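Long-range contact in uncharacterized protein (PDB 3R6A), which is of unknown function but belongs to the glyoxalase/bleomycin resistance protein/dioxygenase superfamily and forms an assembly of two chains: residues T81-G93 against M103-Y115. Residues are numbered along the deposited sequence; the frame is centred on the assembly and turned at random.
Sequences TFLEENGAEIIRG and MTVRHSDGSVIEY. With ACT (acetate ion), chain C.
Leu83, near the end of helix 76-84, packs its side chain onto strands 100-106 and 112-118, neighbours in the mixed sheet. Its CB leads toward the sheet, and with CG anti to the carbonyl carbon (chi1 -69°), both methyls reach the Tyr115 hydroxyl from the same side. CD1 lies over one face of the Tyr115 ring, 3.7 Å from CZ, in a CH-pi contact. It also touches CE of selenomethionine Met103 and CG2 of Val105. CD2 sits 3.6 Å from Tyr115 OH and meets the His107 ring obliquely.

Next to the leucine methyls, His107 NE2 and Tyr115 OH share a 2.8 Å hydrogen bond. The histidine's ND1 bonds to Tyr24 of the second subunit, so both ring nitrogens have partners and its rotation is fixed.

Strand 89-97 pairs antiparallel with strand 100-106 in a beta hairpin. Glu89 N gives a nearly straight bond to Arg106 O (2.9 Å, 174°), and Arg106 N returns one to Glu89 O. Further along, Thr104 O accepts from both Ile91 N and Arg92 N, a classic beta bulge. On the leucine side of the hairpin, Ile90 CD1 presses tightly on Val105 CG2 (3.5 Å).

Backbone hydrogen bonds thus hold the hairpin, while apolar contacts from Leu83 pack the helix end against a histidine-tyrosine pair that reaches the subunit interface.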
ATOM      1  N   THR B  81      18.489 -12.599   3.197  1.00 23.95           N
ATOM      2  CA  THR B  81      19.654 -12.549   4.069  1.00 24.21           C
ATOM      3  C   THR B  81      19.581 -11.340   4.996  1.00 23.90           C
ATOM      4  O   THR B  81      19.699 -11.471   6.210  1.00 25.27           O
ATOM      5  CB  THR B  81      20.953 -12.478   3.245  1.00 26.10           C
ATOM      6  OG1 THR B  81      21.033 -13.624   2.388  1.00 26.69           O
ATOM      7  CG2 THR B  81      22.177 -12.452   4.167  1.00 26.48           C
ATOM      8  N   PHE B  82      19.374 -10.161   4.417  1.00 23.77           N
ATOM      9  CA  PHE B  82      19.278  -8.935   5.201  1.00 22.61           C
ATOM     10  C   PHE B  82      18.191  -9.059   6.260  1.00 21.61           C
ATOM     11  O   PHE B  82      18.408  -8.754   7.432  1.00 21.31           O
ATOM     12  CB  PHE B  82      18.954  -7.742   4.295  1.00 23.43           C
ATOM     13  CG  PHE B  82      18.712  -6.461   5.045  1.00 24.68           C
ATOM     14  CD1 PHE B  82      19.777  -5.668   5.460  1.00 26.47           C
ATOM     15  CD2 PHE B  82      17.416  -6.064   5.368  1.00 23.96           C
ATOM     16  CE1 PHE B  82      19.557  -4.498   6.189  1.00 27.59           C
ATOM     17  CE2 PHE B  82      17.183  -4.898   6.097  1.00 25.55           C
ATOM     18  CZ  PHE B  82      18.256  -4.112   6.508  1.00 26.70           C
ATOM     19  N   LEU B  83      17.014  -9.509   5.841  1.00 21.65           N
ATOM     20  CA  LEU B  83      15.890  -9.638   6.756  1.00 21.14           C
ATOM     21  C   LEU B  83      16.159 -10.587   7.924  1.00 21.65           C
ATOM     22  O   LEU B  83      15.868 -10.260   9.073  1.00 21.48           O
ATOM     23  CB  LEU B  83      14.646 -10.070   5.976  1.00 20.64           C
ATOM     24  CG  LEU B  83      14.103  -8.976   5.042  1.00 20.51           C
ATOM     25  CD1 LEU B  83      13.158  -9.581   4.012  1.00 18.86           C
ATOM     26  CD2 LEU B  83      13.377  -7.915   5.868  1.00 20.84           C
ATOM     27  N   GLU B  84      16.728 -11.751   7.633  1.00 22.80           N
ATOM     28  CA  GLU B  84      17.020 -12.723   8.683  1.00 26.32           C
ATOM     29  C   GLU B  84      18.060 -12.195   9.668  1.00 26.95           C
ATOM     30  O   GLU B  84      18.061 -12.572  10.839  1.00 28.63           O
ATOM     31  CB  GLU B  84      17.519 -14.033   8.068  1.00 27.21           C
ATOM     32  CG  GLU B  84      16.531 -14.684   7.119  1.00 32.17           C
ATOM     33  CD  GLU B  84      17.069 -15.968   6.517  1.00 33.65           C
ATOM     34  OE1 GLU B  84      18.218 -15.957   6.028  1.00 35.68           O
ATOM     35  OE2 GLU B  84      16.342 -16.982   6.526  1.00 36.06           O
ATOM     36  N   GLU B  85      18.944 -11.327   9.189  1.00 28.34           N
ATOM     37  CA  GLU B  85      19.987 -10.757  10.037  1.00 30.42           C
ATOM     38  C   GLU B  85      19.491  -9.498  10.734  1.00 31.10           C
ATOM     39  O   GLU B  85      20.228  -8.867  11.495  1.00 31.18           O
ATOM     40  CB  GLU B  85      21.223 -10.417   9.199  1.00 33.33           C
ATOM     41  CG  GLU B  85      21.691 -11.556   8.310  1.00 37.85           C
ATOM     42  CD  GLU B  85      22.947 -11.221   7.534  1.00 39.63           C
ATOM     43  OE1 GLU B  85      23.038 -10.095   6.999  1.00 41.39           O
ATOM     44  OE2 GLU B  85      23.841 -12.091   7.448  1.00 42.47           O
ATOM     45  N   ASN B  86      18.240  -9.130  10.483  1.00 29.57           N
ATOM     46  CA  ASN B  86      17.692  -7.932  11.097  1.00 29.59           C
ATOM     47  C   ASN B  86      16.360  -8.113  11.820  1.00 29.51           C
ATOM     48  O   ASN B  86      15.482  -7.252  11.754  1.00 30.49           O
ATOM     49  CB  ASN B  86      17.599  -6.823  10.047  1.00 29.04           C
ATOM     50  CG  ASN B  86      18.953  -6.208   9.735  1.00 30.57           C
ATOM     51  OD1 ASN B  86      19.457  -5.374  10.490  1.00 31.62           O
ATOM     52  ND2 ASN B  86      19.559  -6.630   8.633  1.00 29.29           N
ATOM     53  N   GLY B  87      16.221  -9.245  12.507  1.00 28.15           N
ATOM     54  CA  GLY B  87      15.024  -9.521  13.285  1.00 27.53           C
ATOM     55  C   GLY B  87      13.738  -9.896  12.573  1.00 26.49           C
ATOM     56  O   GLY B  87      12.679  -9.938  13.200  1.00 25.55           O
ATOM     57  N   ALA B  88      13.810 -10.173  11.277  1.00 24.38           N
ATOM     58  CA  ALA B  88      12.614 -10.546  10.527  1.00 24.65           C
ATOM     59  C   ALA B  88      12.480 -12.062  10.410  1.00 25.73           C
ATOM     60  O   ALA B  88      13.479 -12.789  10.436  1.00 27.06           O
ATOM     61  CB  ALA B  88      12.653  -9.919   9.140  1.00 21.62           C
ATOM     62  N   GLU B  89      11.242 -12.531  10.286  1.00 25.05           N
ATOM     63  CA  GLU B  89      10.961 -13.956  10.155  1.00 24.61           C
ATOM     64  C   GLU B  89      10.397 -14.251   8.769  1.00 23.28           C
ATOM     65  O   GLU B  89       9.425 -13.621   8.349  1.00 19.56           O
ATOM     66  CB  GLU B  89       9.934 -14.389  11.205  1.00 27.73           C
ATOM     67  CG  GLU B  89      10.360 -14.154  12.646  1.00 33.90           C
ATOM     68  CD  GLU B  89      11.242 -15.261  13.186  1.00 36.74           C
ATOM     69  OE1 GLU B  89      12.274 -15.574  12.555  1.00 40.34           O
ATOM     70  OE2 GLU B  89      10.900 -15.821  14.248  1.00 40.63           O
ATOM     71  N   ILE B  90      11.004 -15.195   8.057  1.00 19.46           N
ATOM     72  CA  ILE B  90      10.500 -15.564   6.737  1.00 20.88           C
ATOM     73  C   ILE B  90       9.418 -16.597   7.018  1.00 21.24           C
ATOM     74  O   ILE B  90       9.725 -17.716   7.432  1.00 20.54           O
ATOM     75  CB  ILE B  90      11.596 -16.206   5.868  1.00 21.44           C
ATOM     76  CG1 ILE B  90      12.841 -15.317   5.856  1.00 24.19           C
ATOM     77  CG2 ILE B  90      11.072 -16.426   4.455  1.00 21.77           C
ATOM     78  CD1 ILE B  90      12.607 -13.922   5.316  1.00 24.19           C
ATOM     79  N   ILE B  91       8.155 -16.232   6.799  1.00 20.30           N
ATOM     80  CA  ILE B  91       7.056 -17.145   7.087  1.00 21.32           C
ATOM     81  C   ILE B  91       6.495 -17.958   5.919  1.00 21.55           C
ATOM     82  O   ILE B  91       5.743 -18.911   6.135  1.00 22.86           O
ATOM     83  CB  ILE B  91       5.900 -16.399   7.799  1.00 22.96           C
ATOM     84  CG1 ILE B  91       5.363 -15.284   6.908  1.00 24.02           C
ATOM     85  CG2 ILE B  91       6.403 -15.805   9.120  1.00 23.76           C
ATOM     86  CD1 ILE B  91       4.268 -14.467   7.563  1.00 26.43           C
ATOM     87  N   ARG B  92       6.854 -17.593   4.689  1.00 19.95           N
ATOM     88  CA  ARG B  92       6.404 -18.317   3.499  1.00 21.86           C
ATOM     89  C   ARG B  92       7.445 -18.174   2.403  1.00 19.99           C
ATOM     90  O   ARG B  92       7.904 -17.072   2.139  1.00 17.38           O
ATOM     91  CB  ARG B  92       5.093 -17.755   2.950  1.00 26.54           C
ATOM     92  CG  ARG B  92       3.865 -17.985   3.785  1.00 32.15           C
ATOM     93  CD  ARG B  92       2.637 -17.573   2.987  1.00 36.55           C
ATOM     94  NE  ARG B  92       2.501 -18.357   1.759  1.00 40.66           N
ATOM     95  CZ  ARG B  92       2.321 -19.675   1.726  1.00 42.84           C
ATOM     96  NH1 ARG B  92       2.256 -20.369   2.854  1.00 44.59           N
ATOM     97  NH2 ARG B  92       2.200 -20.302   0.563  1.00 45.38           N
ATOM     98  N   GLY B  93       7.808 -19.284   1.765  1.00 20.31           N
ATOM     99  CA  GLY B  93       8.785 -19.225   0.690  1.00 19.65           C
ATOM    100  C   GLY B  93      10.215 -19.018   1.150  1.00 21.61           C
ATOM    101  O   GLY B  93      10.517 -19.190   2.337  1.00 20.18           O
HETATM  102  N   MSE B 103       7.936 -14.552  -1.426  1.00 16.03           N
HETATM  103  CA  MSE B 103       8.109 -14.963  -0.037  1.00 15.59           C
HETATM  104  C   MSE B 103       7.347 -13.947   0.795  1.00 15.84           C
HETATM  105  O   MSE B 103       7.182 -12.793   0.389  1.00 16.35           O
HETATM  106  CB  MSE B 103       9.582 -15.000   0.384  1.00 15.42           C
HETATM  107  CG  MSE B 103      10.288 -13.663   0.415  1.00 17.60           C
HETATM  108 SE   MSE B 103      12.099 -13.868   1.096  1.00 26.06          SE
HETATM  109  CE  MSE B 103      12.632 -12.005   1.053  1.00 19.15           C
ATOM    110  N   THR B 104       6.847 -14.383   1.940  1.00 14.53           N
ATOM    111  CA  THR B 104       6.112 -13.494   2.828  1.00 14.61           C
ATOM    112  C   THR B 104       6.943 -13.396   4.090  1.00 13.03           C
ATOM    113  O   THR B 104       7.445 -14.399   4.593  1.00 14.70           O
ATOM    114  CB  THR B 104       4.706 -14.037   3.119  1.00 16.58           C
ATOM    115  OG1 THR B 104       3.964 -14.084   1.891  1.00 18.01           O
ATOM    116  CG2 THR B 104       3.971 -13.124   4.100  1.00 15.29           C
ATOM    117  N   VAL B 105       7.091 -12.181   4.593  1.00 12.19           N
ATOM    118  CA  VAL B 105       7.943 -11.946   5.744  1.00 14.16           C
ATOM    119  C   VAL B 105       7.290 -11.143   6.850  1.00 14.07           C
ATOM    120  O   VAL B 105       6.548 -10.206   6.584  1.00 14.54           O
ATOM    121  CB  VAL B 105       9.208 -11.177   5.296  1.00 14.44           C
ATOM    122  CG1 VAL B 105      10.116 -10.890   6.486  1.00 15.83           C
ATOM    123  CG2 VAL B 105       9.943 -11.967   4.224  1.00 14.42           C
ATOM    124  N   ARG B 106       7.573 -11.517   8.095  1.00 13.49           N
ATOM    125  CA  ARG B 106       7.062 -10.765   9.230  1.00 14.34           C
ATOM    126  C   ARG B 106       8.239  -9.966   9.769  1.00 15.12           C
ATOM    127  O   ARG B 106       9.188 -10.531  10.318  1.00 16.56           O
ATOM    128  CB  ARG B 106       6.520 -11.683  10.337  1.00 14.60           C
ATOM    129  CG  ARG B 106       5.979 -10.903  11.547  1.00 16.73           C
ATOM    130  CD  ARG B 106       5.490 -11.836  12.655  1.00 16.93           C
ATOM    131  NE  ARG B 106       4.832 -11.114  13.750  1.00 20.13           N
ATOM    132  CZ  ARG B 106       5.464 -10.446  14.712  1.00 19.48           C
ATOM    133  NH1 ARG B 106       6.788 -10.392  14.742  1.00 23.48           N
ATOM    134  NH2 ARG B 106       4.764  -9.822  15.649  1.00 24.23           N
ATOM    135  N   HIS B 107       8.188  -8.651   9.592  1.00 14.57           N
ATOM    136  CA  HIS B 107       9.241  -7.779  10.087  1.00 15.16           C
ATOM    137  C   HIS B 107       9.178  -7.771  11.614  1.00 16.44           C
ATOM    138  O   HIS B 107       8.137  -8.058  12.196  1.00 16.88           O
ATOM    139  CB  HIS B 107       9.036  -6.357   9.565  1.00 14.93           C
ATOM    140  CG  HIS B 107       9.280  -6.206   8.095  1.00 14.18           C
ATOM    141  ND1 HIS B 107       8.992  -5.044   7.412  1.00 14.31           N
ATOM    142  CD2 HIS B 107       9.808  -7.058   7.183  1.00 17.16           C
ATOM    143  CE1 HIS B 107       9.333  -5.185   6.142  1.00 14.46           C
ATOM    144  NE2 HIS B 107       9.830  -6.399   5.976  1.00 12.25           N
ATOM    145  N   SER B 108      10.294  -7.431  12.247  1.00 19.96           N
ATOM    146  CA  SER B 108      10.363  -7.372  13.703  1.00 22.43           C
ATOM    147  C   SER B 108       9.245  -6.507  14.286  1.00 22.08           C
ATOM    148  O   SER B 108       8.687  -6.826  15.339  1.00 22.34           O
ATOM    149  CB  SER B 108      11.721  -6.813  14.141  1.00 24.19           C
ATOM    150  OG  SER B 108      11.810  -6.750  15.552  1.00 30.18           O
ATOM    151  N   ASP B 109       8.910  -5.413  13.604  1.00 20.49           N
ATOM    152  CA  ASP B 109       7.865  -4.530  14.103  1.00 20.67           C
ATOM    153  C   ASP B 109       6.465  -5.095  13.943  1.00 18.82           C
ATOM    154  O   ASP B 109       5.489  -4.454  14.324  1.00 19.31           O
ATOM    155  CB  ASP B 109       7.935  -3.151  13.436  1.00 20.00           C
ATOM    156  CG  ASP B 109       7.714  -3.210  11.939  1.00 21.01           C
ATOM    157  OD1 ASP B 109       6.843  -3.983  11.489  1.00 21.05           O
ATOM    158  OD2 ASP B 109       8.402  -2.463  11.214  1.00 20.45           O
ATOM    159  N   GLY B 110       6.360  -6.291  13.373  1.00 19.31           N
ATOM    160  CA  GLY B 110       5.053  -6.905  13.217  1.00 17.91           C
ATOM    161  C   GLY B 110       4.433  -6.815  11.838  1.00 18.16           C
ATOM    162  O   GLY B 110       3.472  -7.530  11.541  1.00 17.13           O
ATOM    163  N   SER B 111       4.972  -5.947  10.987  1.00 15.90           N
ATOM    164  CA  SER B 111       4.433  -5.793   9.640  1.00 14.76           C
ATOM    165  C   SER B 111       4.660  -7.049   8.815  1.00 15.20           C
ATOM    166  O   SER B 111       5.717  -7.673   8.898  1.00 18.01           O
ATOM    167  CB  SER B 111       5.103  -4.617   8.926  1.00 14.14           C
ATOM    168  OG  SER B 111       4.978  -3.419   9.669  1.00 16.07           O
ATOM    169  N   VAL B 112       3.660  -7.413   8.020  1.00 15.01           N
ATOM    170  CA  VAL B 112       3.755  -8.579   7.148  1.00 14.01           C
ATOM    171  C   VAL B 112       3.849  -8.063   5.716  1.00 13.60           C
ATOM    172  O   VAL B 112       2.945  -7.396   5.227  1.00 14.50           O
ATOM    173  CB  VAL B 112       2.523  -9.488   7.288  1.00 15.50           C
ATOM    174  CG1 VAL B 112       2.612 -10.638   6.291  1.00 17.40           C
ATOM    175  CG2 VAL B 112       2.445 -10.026   8.718  1.00 17.30           C
ATOM    176  N   ILE B 113       4.956  -8.379   5.053  1.00 14.39           N
ATOM    177  CA  ILE B 113       5.197  -7.910   3.698  1.00 13.08           C
ATOM    178  C   ILE B 113       5.469  -9.045   2.723  1.00 14.72           C
ATOM    179  O   ILE B 113       6.165 -10.010   3.053  1.00 15.19           O
ATOM    180  CB  ILE B 113       6.420  -6.964   3.669  1.00 14.25           C
ATOM    181  CG1 ILE B 113       6.181  -5.767   4.596  1.00 13.31           C
ATOM    182  CG2 ILE B 113       6.714  -6.532   2.226  1.00 14.06           C
ATOM    183  CD1 ILE B 113       5.071  -4.828   4.153  1.00 16.26           C
ATOM    184  N   GLU B 114       4.914  -8.930   1.522  1.00 12.54           N
ATOM    185  CA  GLU B 114       5.153  -9.932   0.495  1.00 14.05           C
ATOM    186  C   GLU B 114       6.258  -9.394  -0.408  1.00 14.39           C
ATOM    187  O   GLU B 114       6.145  -8.289  -0.942  1.00 15.47           O
ATOM    188  CB  GLU B 114       3.898 -10.184  -0.342  1.00 15.19           C
ATOM    189  CG  GLU B 114       4.157 -11.092  -1.529  1.00 18.05           C
ATOM    190  CD  GLU B 114       2.965 -11.204  -2.453  1.00 23.04           C
ATOM    191  OE1 GLU B 114       2.291 -10.174  -2.676  1.00 19.12           O
ATOM    192  OE2 GLU B 114       2.713 -12.319  -2.963  1.00 24.34           O
ATOM    193  N   TYR B 115       7.337 -10.156  -0.544  1.00 12.14           N
ATOM    194  CA  TYR B 115       8.451  -9.767  -1.406  1.00 12.18           C
ATOM    195  C   TYR B 115       8.334 -10.582  -2.688  1.00 11.69           C
ATOM    196  O   TYR B 115       8.223 -11.809  -2.650  1.00 12.66           O
ATOM    197  CB  TYR B 115       9.788 -10.061  -0.721  1.00 12.06           C
ATOM    198  CG  TYR B 115      10.115  -9.101   0.397  1.00 12.92           C
ATOM    199  CD1 TYR B 115      11.029  -8.065   0.207  1.00 13.32           C
ATOM    200  CD2 TYR B 115       9.509  -9.225   1.649  1.00 13.05           C
ATOM    201  CE1 TYR B 115      11.339  -7.181   1.235  1.00 12.06           C
ATOM    202  CE2 TYR B 115       9.811  -8.342   2.683  1.00 12.65           C
ATOM    203  CZ  TYR B 115      10.731  -7.325   2.469  1.00 12.96           C
ATOM    204  OH  TYR B 115      11.073  -6.475   3.496  1.00 13.47           O
TER
HETATM  205  C   ACT C 143      11.392  -3.118  12.375  1.00 28.68           C
HETATM  206  O   ACT C 143      11.021  -4.185  11.891  1.00 24.48           O
HETATM  207  OXT ACT C 143      10.752  -2.088  12.157  1.00 26.89           O
HETATM  208  CH3 ACT C 143      12.634  -3.065  13.230  1.00 28.04           C
HETATM  209  O   HOH W   1      12.576  -6.779  10.851  1.00 23.01           O